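Long-range contacts in D-glyceraldehyde dehydrogenase (NADP(+)) (Thermoplasma acidophilum, PDB 5J77), which oxidises D-glyceraldehyde to (R)-glycerate with NADP(+) as cofactor in the non-phosphorylated Entner-Doudoroff pathway: residues V169-S174 with L198-G203; D40-A45 with D210-H215; K18-Y23 with M34-R39. The protein carries 2 engineered substitutions. One frame throughout, in Å; residues are numbered along the deposited sequence.

Interaction 1: V169-S174 with L198-G203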
ATOM      1  N   VAL A 169     -26.277   7.981  -4.892  1.00 26.99           N
ATOM      2  CA  VAL A 169     -26.107   9.347  -4.470  1.00 26.23           C
ATOM      3  C   VAL A 169     -27.398  10.144  -4.526  1.00 26.89           C
ATOM      4  O   VAL A 169     -28.153  10.046  -5.509  1.00 26.94           O
ATOM      5  CB  VAL A 169     -25.046   9.991  -5.370  1.00 27.18           C
ATOM      6  CG1 VAL A 169     -24.935  11.474  -5.082  1.00 27.43           C
ATOM      7  CG2 VAL A 169     -23.704   9.271  -5.265  1.00 27.67           C
ATOM      8  N   VAL A 170     -27.611  10.934  -3.485  1.00 26.83           N
ATOM      9  CA  VAL A 170     -28.548  12.042  -3.418  1.00 27.76           C
ATOM     10  C   VAL A 170     -27.768  13.337  -3.192  1.00 28.42           C
ATOM     11  O   VAL A 170     -27.224  13.546  -2.117  1.00 29.28           O
ATOM     12  CB  VAL A 170     -29.568  11.850  -2.266  1.00 28.29           C
ATOM     13  CG1 VAL A 170     -30.585  13.003  -2.269  1.00 28.55           C
ATOM     14  CG2 VAL A 170     -30.253  10.452  -2.364  1.00 29.04           C
ATOM     15  N   LEU A 171     -27.671  14.153  -4.244  1.00 30.19           N
ATOM     16  CA  LEU A 171     -26.985  15.456  -4.287  1.00 30.31           C
ATOM     17  C   LEU A 171     -27.890  16.657  -3.985  1.00 31.57           C
ATOM     18  O   LEU A 171     -28.937  16.781  -4.609  1.00 33.64           O
ATOM     19  CB  LEU A 171     -26.324  15.663  -5.649  1.00 29.92           C
ATOM     20  CG  LEU A 171     -25.763  17.069  -5.973  1.00 30.34           C
ATOM     21  CD1 LEU A 171     -24.576  17.423  -5.134  1.00 30.06           C
ATOM     22  CD2 LEU A 171     -25.317  17.129  -7.416  1.00 31.59           C
ATOM     23  N   LYS A 172     -27.505  17.502  -3.012  1.00 30.83           N
ATOM     24  CA  LYS A 172     -28.194  18.758  -2.720  1.00 30.99           C
ATOM     25  C   LYS A 172     -27.152  19.848  -2.792  1.00 32.34           C
ATOM     26  O   LYS A 172     -26.279  19.905  -1.940  1.00 33.92           O
ATOM     27  CB  LYS A 172     -28.811  18.787  -1.343  1.00 32.60           C
ATOM     28  CG  LYS A 172     -29.557  20.108  -1.064  1.00 34.84           C
ATOM     29  CD  LYS A 172     -29.717  20.340   0.412  1.00 36.76           C
ATOM     30  CE  LYS A 172     -30.434  21.650   0.745  1.00 37.26           C
ATOM     31  NZ  LYS A 172     -29.667  22.802   0.259  1.00 37.09           N
ATOM     32  N   PRO A 173     -27.214  20.695  -3.807  1.00 32.58           N
ATOM     33  CA  PRO A 173     -26.271  21.799  -3.897  1.00 32.01           C
ATOM     34  C   PRO A 173     -26.720  22.977  -3.083  1.00 31.82           C
ATOM     35  O   PRO A 173     -27.801  22.980  -2.528  1.00 31.14           O
ATOM     36  CB  PRO A 173     -26.321  22.145  -5.373  1.00 31.64           C
ATOM     37  CG  PRO A 173     -27.747  22.006  -5.677  1.00 32.85           C
ATOM     38  CD  PRO A 173     -28.187  20.766  -4.904  1.00 32.50           C
ATOM     39  N   SER A 174     -25.845  23.963  -3.001  1.00 32.09           N
ATOM     40  CA  SER A 174     -26.205  25.257  -2.465  1.00 31.54           C
ATOM     41  C   SER A 174     -27.359  25.882  -3.264  1.00 31.46           C
ATOM     42  O   SER A 174     -27.358  25.921  -4.515  1.00 31.11           O
ATOM     43  CB  SER A 174     -24.996  26.201  -2.565  1.00 31.44           C
ATOM     44  OG  SER A 174     -25.356  27.513  -2.287  1.00 30.29           O
ATOM     45  N   LEU A 198     -28.429   8.330  -9.112  1.00 27.74           N
ATOM     46  CA  LEU A 198     -28.035   9.731  -8.951  1.00 27.16           C
ATOM     47  C   LEU A 198     -29.339  10.517  -8.900  1.00 28.14           C
ATOM     48  O   LEU A 198     -30.148  10.469  -9.863  1.00 28.55           O
ATOM     49  CB  LEU A 198     -27.174  10.190 -10.115  1.00 26.59           C
ATOM     50  CG  LEU A 198     -26.856  11.671 -10.083  1.00 28.21           C
ATOM     51  CD1 LEU A 198     -26.240  12.088  -8.738  1.00 29.42           C
ATOM     52  CD2 LEU A 198     -25.886  12.059 -11.219  1.00 28.56           C
ATOM     53  N   ASN A 199     -29.532  11.200  -7.778  1.00 27.57           N
ATOM     54  CA  ASN A 199     -30.714  11.964  -7.455  1.00 28.18           C
ATOM     55  C   ASN A 199     -30.292  13.389  -7.154  1.00 27.04           C
ATOM     56  O   ASN A 199     -29.156  13.616  -6.684  1.00 27.32           O
ATOM     57  CB  ASN A 199     -31.516  11.315  -6.276  1.00 28.64           C
ATOM     58  CG  ASN A 199     -31.992   9.881  -6.605  1.00 29.78           C
ATOM     59  OD1 ASN A 199     -33.049   9.668  -7.251  1.00 29.74           O
ATOM     60  ND2 ASN A 199     -31.176   8.899  -6.229  1.00 29.47           N
ATOM     61  N   PHE A 200     -31.176  14.344  -7.440  1.00 27.12           N
ATOM     62  CA  PHE A 200     -30.842  15.761  -7.389  1.00 27.81           C
ATOM     63  C   PHE A 200     -31.953  16.498  -6.739  1.00 28.42           C
ATOM     64  O   PHE A 200     -33.080  16.469  -7.217  1.00 28.83           O
ATOM     65  CB  PHE A 200     -30.559  16.297  -8.759  1.00 28.22           C
ATOM     66  CG  PHE A 200     -30.253  17.779  -8.791  1.00 29.05           C
ATOM     67  CD1 PHE A 200     -29.115  18.266  -8.229  1.00 28.25           C
ATOM     68  CD2 PHE A 200     -31.127  18.680  -9.396  1.00 29.30           C
ATOM     69  CE1 PHE A 200     -28.811  19.609  -8.292  1.00 29.11           C
ATOM     70  CE2 PHE A 200     -30.834  20.025  -9.423  1.00 29.12           C
ATOM     71  CZ  PHE A 200     -29.654  20.478  -8.875  1.00 29.38           C
ATOM     72  N   ILE A 201     -31.652  17.093  -5.606  1.00 28.64           N
ATOM     73  CA  ILE A 201     -32.631  17.719  -4.743  1.00 31.35           C
ATOM     74  C   ILE A 201     -32.136  19.162  -4.481  1.00 32.11           C
ATOM     75  O   ILE A 201     -30.983  19.346  -4.125  1.00 30.20           O
ATOM     76  CB  ILE A 201     -32.683  16.981  -3.369  1.00 33.87           C
ATOM     77  CG1 ILE A 201     -33.240  15.551  -3.480  1.00 35.14           C
ATOM     78  CG2 ILE A 201     -33.493  17.784  -2.352  1.00 35.82           C
ATOM     79  CD1 ILE A 201     -34.731  15.535  -3.697  1.00 37.59           C
ATOM     80  N   THR A 202     -32.997  20.159  -4.606  1.00 30.96           N
ATOM     81  CA  THR A 202     -32.679  21.468  -4.165  1.00 31.55           C
ATOM     82  C   THR A 202     -33.769  21.829  -3.179  1.00 33.21           C
ATOM     83  O   THR A 202     -34.889  21.316  -3.255  1.00 31.38           O
ATOM     84  CB  THR A 202     -32.630  22.480  -5.331  1.00 32.64           C
ATOM     85  OG1 THR A 202     -33.855  22.468  -6.088  1.00 31.97           O
ATOM     86  CG2 THR A 202     -31.432  22.167  -6.271  1.00 32.23           C
ATOM     87  N   GLY A 203     -33.463  22.745  -2.273  1.00 34.00           N
ATOM     88  CA  GLY A 203     -34.474  23.288  -1.345  1.00 36.51           C
ATOM     89  C   GLY A 203     -33.802  24.041  -0.202  1.00 37.89           C
ATOM     90  O   GLY A 203     -32.630  24.133  -0.177  1.00 35.55           O
TER
HETATM   91  O   HOH W   1     -30.477  23.842  -2.749  1.00 32.46           O
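Asn199 meets Val169 through both its backbone and its amide. Asn199 N donates to Val169 O over 2.9 Å, and because CG stands beside its own backbone N (chi1 -60°), ND2 turns back to the same carbonyl in a weak bond of 3.3 Å between Asn199 ND2 and Val169 O. ND2 is shared with Gly196 O, and OD1 accepts from Asp8 N. The parallel register continues with Leu171 N to Asn199 O, 2.9 Å and nearly straight at 168°, then Ile201 N to Leu171 O, 2.9 Å, arriving close to the C=O axis. Past the last bridge, Ile201 O receives Lys172 CA in a C-H...O contact of 3.2 Å. A bend at the last torsion of the lysine (chi4 -62°) brings NZ to Gly203 O, a weak bond of 3.3 Å between Lys172 NZ and that oxygen; NZ bonds weakly to Pro173 O as well, and a water ties NZ to Pro173 O and Gly203 N. Thr202 OG1 is satisfied by Glu35 O. On the apolar side, Pro173 CD rests 3.6 Å from Phe200 CE1, and Leu171 also meets the ring, with Leu171 CD2 4.0 Å from Phe200 CD1.

Lys172, Pro173 and Ser174, by similarity NADP(+)-site residues, lie in and just after the first strand of this beta-alpha-beta crossover. Helices 178-190 and 153-164 cover the Val169, Leu171, Leu198 and Phe200 face, while helix 39-58 packs on Asn199 and Ile201. Strand 130-145 flanks strand 168-172, and Phe200 bonds through its backbone to Tyr6 of strand 2-7.

Interaction 2: D40-A45 with D210-H215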
ATOM      1  N   ASP A  40     -40.949  14.802   1.715  1.00 36.54           N
ATOM      2  CA  ASP A  40     -41.419  13.638   0.935  1.00 36.66           C
ATOM      3  C   ASP A  40     -40.587  13.513  -0.328  1.00 34.70           C
ATOM      4  O   ASP A  40     -40.176  12.428  -0.675  1.00 33.56           O
ATOM      5  CB  ASP A  40     -42.892  13.746   0.539  1.00 38.66           C
ATOM      6  CG  ASP A  40     -43.798  13.898   1.716  1.00 40.64           C
ATOM      7  OD1 ASP A  40     -43.572  13.253   2.751  1.00 42.78           O
ATOM      8  OD2 ASP A  40     -44.774  14.667   1.626  1.00 46.37           O
ATOM      9  N   ASP A  41     -40.233  14.637  -0.958  1.00 34.38           N
ATOM     10  CA  ASP A  41     -39.355  14.578  -2.137  1.00 32.64           C
ATOM     11  C   ASP A  41     -38.034  13.966  -1.751  1.00 31.58           C
ATOM     12  O   ASP A  41     -37.516  13.104  -2.467  1.00 30.61           O
ATOM     13  CB  ASP A  41     -39.150  15.986  -2.798  1.00 33.84           C
ATOM     14  CG  ASP A  41     -40.412  16.558  -3.349  1.00 35.94           C
ATOM     15  OD1 ASP A  41     -41.257  15.787  -3.847  1.00 37.69           O
ATOM     16  OD2 ASP A  41     -40.609  17.781  -3.272  1.00 36.70           O
ATOM     17  N   VAL A  42     -37.462  14.428  -0.623  1.00 30.30           N
ATOM     18  CA  VAL A  42     -36.238  13.817  -0.112  1.00 30.51           C
ATOM     19  C   VAL A  42     -36.376  12.303   0.159  1.00 29.68           C
ATOM     20  O   VAL A  42     -35.491  11.508  -0.241  1.00 25.94           O
ATOM     21  CB  VAL A  42     -35.714  14.502   1.203  1.00 31.13           C
ATOM     22  CG1 VAL A  42     -34.604  13.677   1.836  1.00 31.18           C
ATOM     23  CG2 VAL A  42     -35.265  15.925   0.915  1.00 31.04           C
ATOM     24  N   ASP A  43     -37.457  11.917   0.849  1.00 31.68           N
ATOM     25  CA  ASP A  43     -37.691  10.477   1.106  1.00 34.43           C
ATOM     26  C   ASP A  43     -37.716   9.679  -0.179  1.00 35.18           C
ATOM     27  O   ASP A  43     -37.107   8.596  -0.219  1.00 32.85           O
ATOM     28  CB  ASP A  43     -39.028  10.211   1.793  1.00 36.89           C
ATOM     29  CG  ASP A  43     -38.992  10.518   3.250  1.00 39.70           C
ATOM     30  OD1 ASP A  43     -37.942  10.542   3.875  1.00 41.59           O
ATOM     31  OD2 ASP A  43     -40.033  10.758   3.817  1.00 45.31           O
ATOM     32  N   ARG A  44     -38.421  10.230  -1.232  1.00 35.03           N
ATOM     33  CA  ARG A  44     -38.454   9.556  -2.512  1.00 34.99           C
ATOM     34  C   ARG A  44     -37.088   9.431  -3.110  1.00 31.20           C
ATOM     35  O   ARG A  44     -36.758   8.424  -3.660  1.00 29.01           O
ATOM     36  CB  ARG A  44     -39.439  10.189  -3.538  1.00 40.05           C
ATOM     37  CG  ARG A  44     -40.906   9.883  -3.272  1.00 43.80           C
ATOM     38  CD  ARG A  44     -41.794  10.013  -4.532  1.00 48.31           C
ATOM     39  NE  ARG A  44     -41.326  11.006  -5.502  1.00 50.18           N
ATOM     40  CZ  ARG A  44     -41.432  12.334  -5.329  1.00 52.67           C
ATOM     41  NH1 ARG A  44     -40.979  13.161  -6.284  1.00 53.98           N
ATOM     42  NH2 ARG A  44     -42.018  12.850  -4.235  1.00 50.76           N
ATOM     43  N   ALA A  45     -36.262  10.450  -3.006  1.00 31.30           N
ATOM     44  CA  ALA A  45     -34.883  10.353  -3.563  1.00 30.10           C
ATOM     45  C   ALA A  45     -34.033   9.296  -2.884  1.00 30.54           C
ATOM     46  O   ALA A  45     -33.312   8.494  -3.539  1.00 30.61           O
ATOM     47  CB  ALA A  45     -34.202  11.711  -3.490  1.00 30.48           C
ATOM     48  N   ASP A 210     -31.609  19.337   8.110  1.00 33.97           N
ATOM     49  CA  ASP A 210     -31.550  18.329   9.144  1.00 35.74           C
ATOM     50  C   ASP A 210     -32.133  17.013   8.654  1.00 36.69           C
ATOM     51  O   ASP A 210     -31.540  15.967   8.876  1.00 36.31           O
ATOM     52  CB  ASP A 210     -32.362  18.780  10.355  1.00 36.30           C
ATOM     53  CG  ASP A 210     -31.709  19.907  11.106  1.00 37.12           C
ATOM     54  OD1 ASP A 210     -30.493  20.133  10.983  1.00 36.66           O
ATOM     55  OD2 ASP A 210     -32.416  20.559  11.862  1.00 37.86           O
ATOM     56  N   TYR A 211     -33.307  17.089   7.997  1.00 37.21           N
ATOM     57  CA  TYR A 211     -34.007  15.910   7.512  1.00 37.42           C
ATOM     58  C   TYR A 211     -33.163  14.970   6.621  1.00 35.31           C
ATOM     59  O   TYR A 211     -33.067  13.791   6.879  1.00 35.31           O
ATOM     60  CB  TYR A 211     -35.310  16.317   6.822  1.00 40.01           C
ATOM     61  CG  TYR A 211     -36.199  15.131   6.607  1.00 41.61           C
ATOM     62  CD1 TYR A 211     -37.083  14.679   7.626  1.00 43.42           C
ATOM     63  CD2 TYR A 211     -36.152  14.422   5.392  1.00 41.34           C
ATOM     64  CE1 TYR A 211     -37.903  13.569   7.418  1.00 43.16           C
ATOM     65  CE2 TYR A 211     -36.956  13.328   5.166  1.00 41.68           C
ATOM     66  CZ  TYR A 211     -37.828  12.894   6.163  1.00 44.41           C
ATOM     67  OH  TYR A 211     -38.572  11.759   5.896  1.00 45.49           O
ATOM     68  N   ILE A 212     -32.453  15.507   5.647  1.00 36.45           N
ATOM     69  CA  ILE A 212     -31.635  14.708   4.730  1.00 35.46           C
ATOM     70  C   ILE A 212     -30.382  14.111   5.375  1.00 36.88           C
ATOM     71  O   ILE A 212     -29.869  13.047   4.930  1.00 37.40           O
ATOM     72  CB  ILE A 212     -31.303  15.519   3.459  1.00 37.95           C
ATOM     73  CG1 ILE A 212     -30.740  14.591   2.362  1.00 39.25           C
ATOM     74  CG2 ILE A 212     -30.300  16.663   3.696  1.00 39.29           C
ATOM     75  CD1 ILE A 212     -30.611  15.292   1.009  1.00 39.18           C
ATOM     76  N   VAL A 213     -29.862  14.768   6.419  1.00 34.89           N
ATOM     77  CA  VAL A 213     -28.670  14.238   7.049  1.00 33.85           C
ATOM     78  C   VAL A 213     -28.964  13.213   8.177  1.00 35.04           C
ATOM     79  O   VAL A 213     -28.149  12.283   8.407  1.00 34.05           O
ATOM     80  CB  VAL A 213     -27.627  15.316   7.466  1.00 33.32           C
ATOM     81  CG1 VAL A 213     -27.068  16.006   6.212  1.00 32.89           C
ATOM     82  CG2 VAL A 213     -28.171  16.247   8.488  1.00 33.36           C
ATOM     83  N   GLU A 214     -30.115  13.363   8.815  1.00 34.34           N
ATOM     84  CA  GLU A 214     -30.482  12.490   9.890  1.00 37.20           C
ATOM     85  C   GLU A 214     -31.327  11.262   9.439  1.00 35.91           C
ATOM     86  O   GLU A 214     -31.635  10.417  10.248  1.00 35.00           O
ATOM     87  CB  GLU A 214     -31.188  13.312  10.989  1.00 39.31           C
ATOM     88  CG  GLU A 214     -32.640  13.542  10.709  1.00 41.62           C
ATOM     89  CD  GLU A 214     -33.252  14.636  11.555  1.00 45.43           C
ATOM     90  OE1 GLU A 214     -32.658  15.020  12.584  1.00 45.54           O
ATOM     91  OE2 GLU A 214     -34.346  15.104  11.143  1.00 49.94           O
ATOM     92  N   HIS A 215     -31.654  11.175   8.160  1.00 34.48           N
ATOM     93  CA  HIS A 215     -32.515  10.171   7.658  1.00 33.55           C
ATOM     94  C   HIS A 215     -31.936   8.767   7.890  1.00 33.70           C
ATOM     95  O   HIS A 215     -30.737   8.490   7.606  1.00 33.82           O
ATOM     96  CB  HIS A 215     -32.739  10.403   6.184  1.00 34.22           C
ATOM     97  CG  HIS A 215     -33.903   9.632   5.591  1.00 35.66           C
ATOM     98  ND1 HIS A 215     -33.835   8.272   5.297  1.00 35.59           N
ATOM     99  CD2 HIS A 215     -35.121  10.049   5.160  1.00 34.73           C
ATOM    100  CE1 HIS A 215     -34.969   7.888   4.725  1.00 35.35           C
ATOM    101  NE2 HIS A 215     -35.760   8.945   4.627  1.00 35.76           N
TER
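Val42 and Tyr211 touch where two helices pack side by side as a near-parallel pair: the axes of the short segments come within 10.2 Å, at 25°. The second belongs to helix 205-214, which follows strand 198-200 and holds residues of the NADP(+) site by similarity. The polar part gathers on the Asp43 carboxylate. Tyr211 OH lies 2.7 Å from Asp43 OD2 and closer still to OD1, at a spacing too short to be trusted in detail; the one proton could serve either oxygen. His215 NE2 also reaches Asp43 OD1, over 2.8 Å but with a weak, bent geometry. His215 ND1 is bonded to Lys217 N, which is consistent with the proton sitting on NE2. Asp43 OD1 lies near the plane of both rings, at their edges, while the carboxylate is turned 55° from the tyrosine ring. A phenylalanine in place of Tyr211 would probably keep the packing on Val42 but leave Asp43 with the weak imidazole bond as its remaining polar link between these segments. The apolar part is one methyl, Val42 CG1, which touches two residues. Anti to the backbone N (chi1 169°), it sits at the tyrosine edge, 3.9 Å from Tyr211 CD2, and 4.0 Å from Ile212 CG1.

Interaction 3: K18-Y23 with M34-R39. Engineered in segment 34-39: Met34 (natural residue Phe).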
ATOM      1  N   LYS A  18     -43.422  24.845  -4.535  1.00 38.80           N
ATOM      2  CA  LYS A  18     -42.690  26.040  -4.125  1.00 39.93           C
ATOM      3  C   LYS A  18     -41.278  26.097  -4.716  1.00 37.78           C
ATOM      4  O   LYS A  18     -40.693  25.077  -5.136  1.00 35.95           O
ATOM      5  CB  LYS A  18     -42.674  26.143  -2.616  1.00 42.04           C
ATOM      6  CG  LYS A  18     -44.061  26.412  -2.069  1.00 44.65           C
ATOM      7  CD  LYS A  18     -43.945  26.454  -0.549  1.00 48.86           C
ATOM      8  CE  LYS A  18     -45.314  26.627   0.130  1.00 52.40           C
ATOM      9  NZ  LYS A  18     -45.274  25.972   1.488  1.00 53.78           N
ATOM     10  N   THR A  19     -40.779  27.322  -4.810  1.00 37.76           N
ATOM     11  CA  THR A  19     -39.502  27.617  -5.463  1.00 38.03           C
ATOM     12  C   THR A  19     -38.705  28.611  -4.623  1.00 36.62           C
ATOM     13  O   THR A  19     -39.237  29.244  -3.724  1.00 34.16           O
ATOM     14  CB  THR A  19     -39.645  28.150  -6.937  1.00 37.71           C
ATOM     15  OG1 THR A  19     -40.399  29.351  -6.987  1.00 38.33           O
ATOM     16  CG2 THR A  19     -40.275  27.128  -7.877  1.00 38.76           C
ATOM     17  N   VAL A  20     -37.440  28.743  -4.972  1.00 35.60           N
ATOM     18  CA  VAL A  20     -36.560  29.759  -4.372  1.00 36.24           C
ATOM     19  C   VAL A  20     -35.945  30.590  -5.527  1.00 36.24           C
ATOM     20  O   VAL A  20     -35.523  30.022  -6.553  1.00 35.25           O
ATOM     21  CB  VAL A  20     -35.451  29.098  -3.520  1.00 35.71           C
ATOM     22  CG1 VAL A  20     -34.556  30.154  -2.815  1.00 37.04           C
ATOM     23  CG2 VAL A  20     -36.057  28.170  -2.488  1.00 36.71           C
ATOM     24  N   ASP A  21     -35.840  31.908  -5.354  1.00 36.17           N
ATOM     25  CA  ASP A  21     -35.202  32.734  -6.373  1.00 36.81           C
ATOM     26  C   ASP A  21     -33.664  32.683  -6.340  1.00 36.23           C
ATOM     27  O   ASP A  21     -33.040  32.570  -5.293  1.00 35.82           O
ATOM     28  CB  ASP A  21     -35.687  34.194  -6.281  1.00 38.82           C
ATOM     29  CG  ASP A  21     -37.150  34.356  -6.669  1.00 40.20           C
ATOM     30  OD1 ASP A  21     -37.710  33.517  -7.444  1.00 40.11           O
ATOM     31  OD2 ASP A  21     -37.726  35.348  -6.203  1.00 42.96           O
ATOM     32  N   LYS A  22     -33.073  32.744  -7.525  1.00 35.80           N
ATOM     33  CA  LYS A  22     -31.630  32.902  -7.716  1.00 35.41           C
ATOM     34  C   LYS A  22     -31.363  34.356  -8.191  1.00 35.47           C
ATOM     35  O   LYS A  22     -31.955  34.817  -9.212  1.00 33.10           O
ATOM     36  CB  LYS A  22     -31.139  31.917  -8.747  1.00 35.07           C
ATOM     37  CG  LYS A  22     -29.740  32.155  -9.303  1.00 37.19           C
ATOM     38  CD  LYS A  22     -28.658  32.224  -8.211  1.00 37.55           C
ATOM     39  CE  LYS A  22     -27.311  32.682  -8.778  1.00 37.02           C
ATOM     40  NZ  LYS A  22     -26.362  32.963  -7.692  1.00 36.40           N
ATOM     41  N   TYR A  23     -30.491  35.046  -7.445  1.00 35.35           N
ATOM     42  CA  TYR A  23     -29.994  36.372  -7.796  1.00 37.02           C
ATOM     43  C   TYR A  23     -28.593  36.355  -8.455  1.00 36.53           C
ATOM     44  O   TYR A  23     -27.714  35.563  -8.088  1.00 37.64           O
ATOM     45  CB  TYR A  23     -29.966  37.252  -6.577  1.00 38.88           C
ATOM     46  CG  TYR A  23     -31.322  37.677  -6.063  1.00 40.71           C
ATOM     47  CD1 TYR A  23     -32.104  36.810  -5.278  1.00 40.71           C
ATOM     48  CD2 TYR A  23     -31.792  38.958  -6.292  1.00 42.37           C
ATOM     49  CE1 TYR A  23     -33.335  37.214  -4.789  1.00 42.12           C
ATOM     50  CE2 TYR A  23     -33.025  39.377  -5.813  1.00 44.35           C
ATOM     51  CZ  TYR A  23     -33.800  38.491  -5.069  1.00 45.80           C
ATOM     52  OH  TYR A  23     -35.029  38.904  -4.601  1.00 48.90           O
ATOM     53  N   MET A  34     -35.264  27.825  -8.548  1.00 35.69           N
ATOM     54  CA  MET A  34     -35.069  26.428  -8.373  1.00 35.49           C
ATOM     55  C   MET A  34     -36.269  25.871  -7.604  1.00 34.33           C
ATOM     56  O   MET A  34     -36.952  26.602  -6.890  1.00 33.36           O
ATOM     57  CB  MET A  34     -33.760  26.205  -7.616  1.00 36.68           C
ATOM     58  CG  MET A  34     -33.838  26.661  -6.178  1.00 39.25           C
ATOM     59  SD  MET A  34     -32.200  27.152  -5.581  1.00 45.62           S
ATOM     60  CE  MET A  34     -32.126  28.835  -6.278  1.00 41.03           C
ATOM     61  N   GLU A  35     -36.521  24.564  -7.743  1.00 34.08           N
ATOM     62  CA  GLU A  35     -37.556  23.900  -6.935  1.00 34.41           C
ATOM     63  C   GLU A  35     -37.174  23.776  -5.427  1.00 34.11           C
ATOM     64  O   GLU A  35     -36.026  23.620  -5.076  1.00 33.36           O
ATOM     65  CB  GLU A  35     -37.870  22.507  -7.561  1.00 35.38           C
ATOM     66  CG  GLU A  35     -38.448  22.577  -8.979  1.00 34.24           C
ATOM     67  CD  GLU A  35     -39.807  23.261  -9.034  1.00 35.65           C
ATOM     68  OE1 GLU A  35     -40.765  22.849  -8.348  1.00 34.49           O
ATOM     69  OE2 GLU A  35     -39.913  24.271  -9.758  1.00 37.88           O
ATOM     70  N   ALA A  36     -38.152  23.934  -4.545  1.00 35.38           N
ATOM     71  CA  ALA A  36     -37.945  23.856  -3.126  1.00 34.84           C
ATOM     72  C   ALA A  36     -38.568  22.529  -2.715  1.00 34.43           C
ATOM     73  O   ALA A  36     -39.742  22.473  -2.355  1.00 34.63           O
ATOM     74  CB  ALA A  36     -38.615  25.011  -2.421  1.00 35.22           C
ATOM     75  N   ALA A  37     -37.766  21.483  -2.824  1.00 33.19           N
ATOM     76  CA  ALA A  37     -38.127  20.137  -2.456  1.00 33.99           C
ATOM     77  C   ALA A  37     -38.659  20.057  -1.042  1.00 35.42           C
ATOM     78  O   ALA A  37     -38.184  20.751  -0.159  1.00 38.36           O
ATOM     79  CB  ALA A  37     -36.940  19.188  -2.576  1.00 33.43           C
ATOM     80  N   THR A  38     -39.646  19.190  -0.843  1.00 35.63           N
ATOM     81  CA  THR A  38     -40.152  18.870   0.495  1.00 35.21           C
ATOM     82  C   THR A  38     -39.408  17.644   1.077  1.00 35.25           C
ATOM     83  O   THR A  38     -38.620  16.954   0.409  1.00 32.82           O
ATOM     84  CB  THR A  38     -41.634  18.512   0.441  1.00 35.32           C
ATOM     85  OG1 THR A  38     -41.786  17.271  -0.292  1.00 35.39           O
ATOM     86  CG2 THR A  38     -42.441  19.638  -0.217  1.00 35.30           C
ATOM     87  N   ARG A  39     -39.747  17.338   2.305  1.00 35.97           N
ATOM     88  CA  ARG A  39     -39.251  16.108   2.918  1.00 38.03           C
ATOM     89  C   ARG A  39     -39.690  14.833   2.161  1.00 36.96           C
ATOM     90  O   ARG A  39     -38.877  13.871   1.998  1.00 35.43           O
ATOM     91  CB  ARG A  39     -39.706  16.049   4.358  1.00 40.28           C
ATOM     92  CG  ARG A  39     -39.130  17.143   5.208  1.00 44.54           C
ATOM     93  CD  ARG A  39     -39.978  17.166   6.442  1.00 51.08           C
ATOM     94  NE  ARG A  39     -39.389  17.997   7.451  1.00 55.67           N
ATOM     95  CZ  ARG A  39     -39.864  19.167   7.842  1.00 64.21           C
ATOM     96  NH1 ARG A  39     -40.990  19.680   7.305  1.00 64.43           N
ATOM     97  NH2 ARG A  39     -39.201  19.831   8.816  1.00 67.87           N
TER
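Val20 and Met34 form the hydrogen-bonded pair of an antiparallel beta hairpin. Both backbone bonds are close to straight: Val20 N to Met34 O is 2.9 Å and Met34 N to Val20 O is 3.0 Å, the second lying in the carbonyl plane. A third bond, Ala36 N to Lys18 O at 2.8 Å, carries the pairing past the Thr19 and Glu35 non-hydrogen-bonded pair; its donor stands 37° out of the carbonyl plane.

The apolar contacts gather on the face that holds Val20 and Met34. Met34 is an engineered residue, phenylalanine in the natural protein. Its CG sits between backbone N and carbonyl carbon (chi1 69°), 4.0 Å from Val20 CB, and a bend at chi3 (81°) folds the terminal methyl along strand 19-23, where Met34 CE comes 4.1 Å from Lys22 CB. Ala36 adds its own methyl to the same patch, with CB 4.1 Å from Val20 CG2.

Across the Thr19 and Glu35 pair the side chains diverge, yet Glu35 folds back until OE2 is 3.4 Å from Thr19 CG2. The carboxylate's polar partners lie elsewhere: OE2 forms a salt bridge with Lys4, and OE1 accepts from Ser14 N.

Strand 19-23 is an outermost strand of a four-stranded sheet within this chain, and strand 30-35 separates it from strand 2-7, whose Leu5 and Thr3 touch Glu35 and Met34. Beyond the hairpin, Thr38 takes the N-cap position of helix 39-58, with Asp41 OD2 accepting from Thr38 N.

From the N terminus, interaction 3 closes first, a short hairpin loop between residues 18-23 and 34-39, and the chain passes directly from it into helix 39-58. That helix opens interaction 2, whose partner, 210-215, comes 165 residues later. Interaction 1 lies nested within this long loop, closing the smaller crossover between 169-174 and 198-203, and its second segment leads into helix 205-214. The three also touch in space. Thr202 O probably bonds to Ala37 N, linking the hairpin's exit to the loop after strand 198-200; Ile201 packs on Ala45, and Tyr211 on Arg39 O, joining interactions 2 and 3. Together they join the N-terminal hairpin, helix 39-58 and the beta-alpha-beta core.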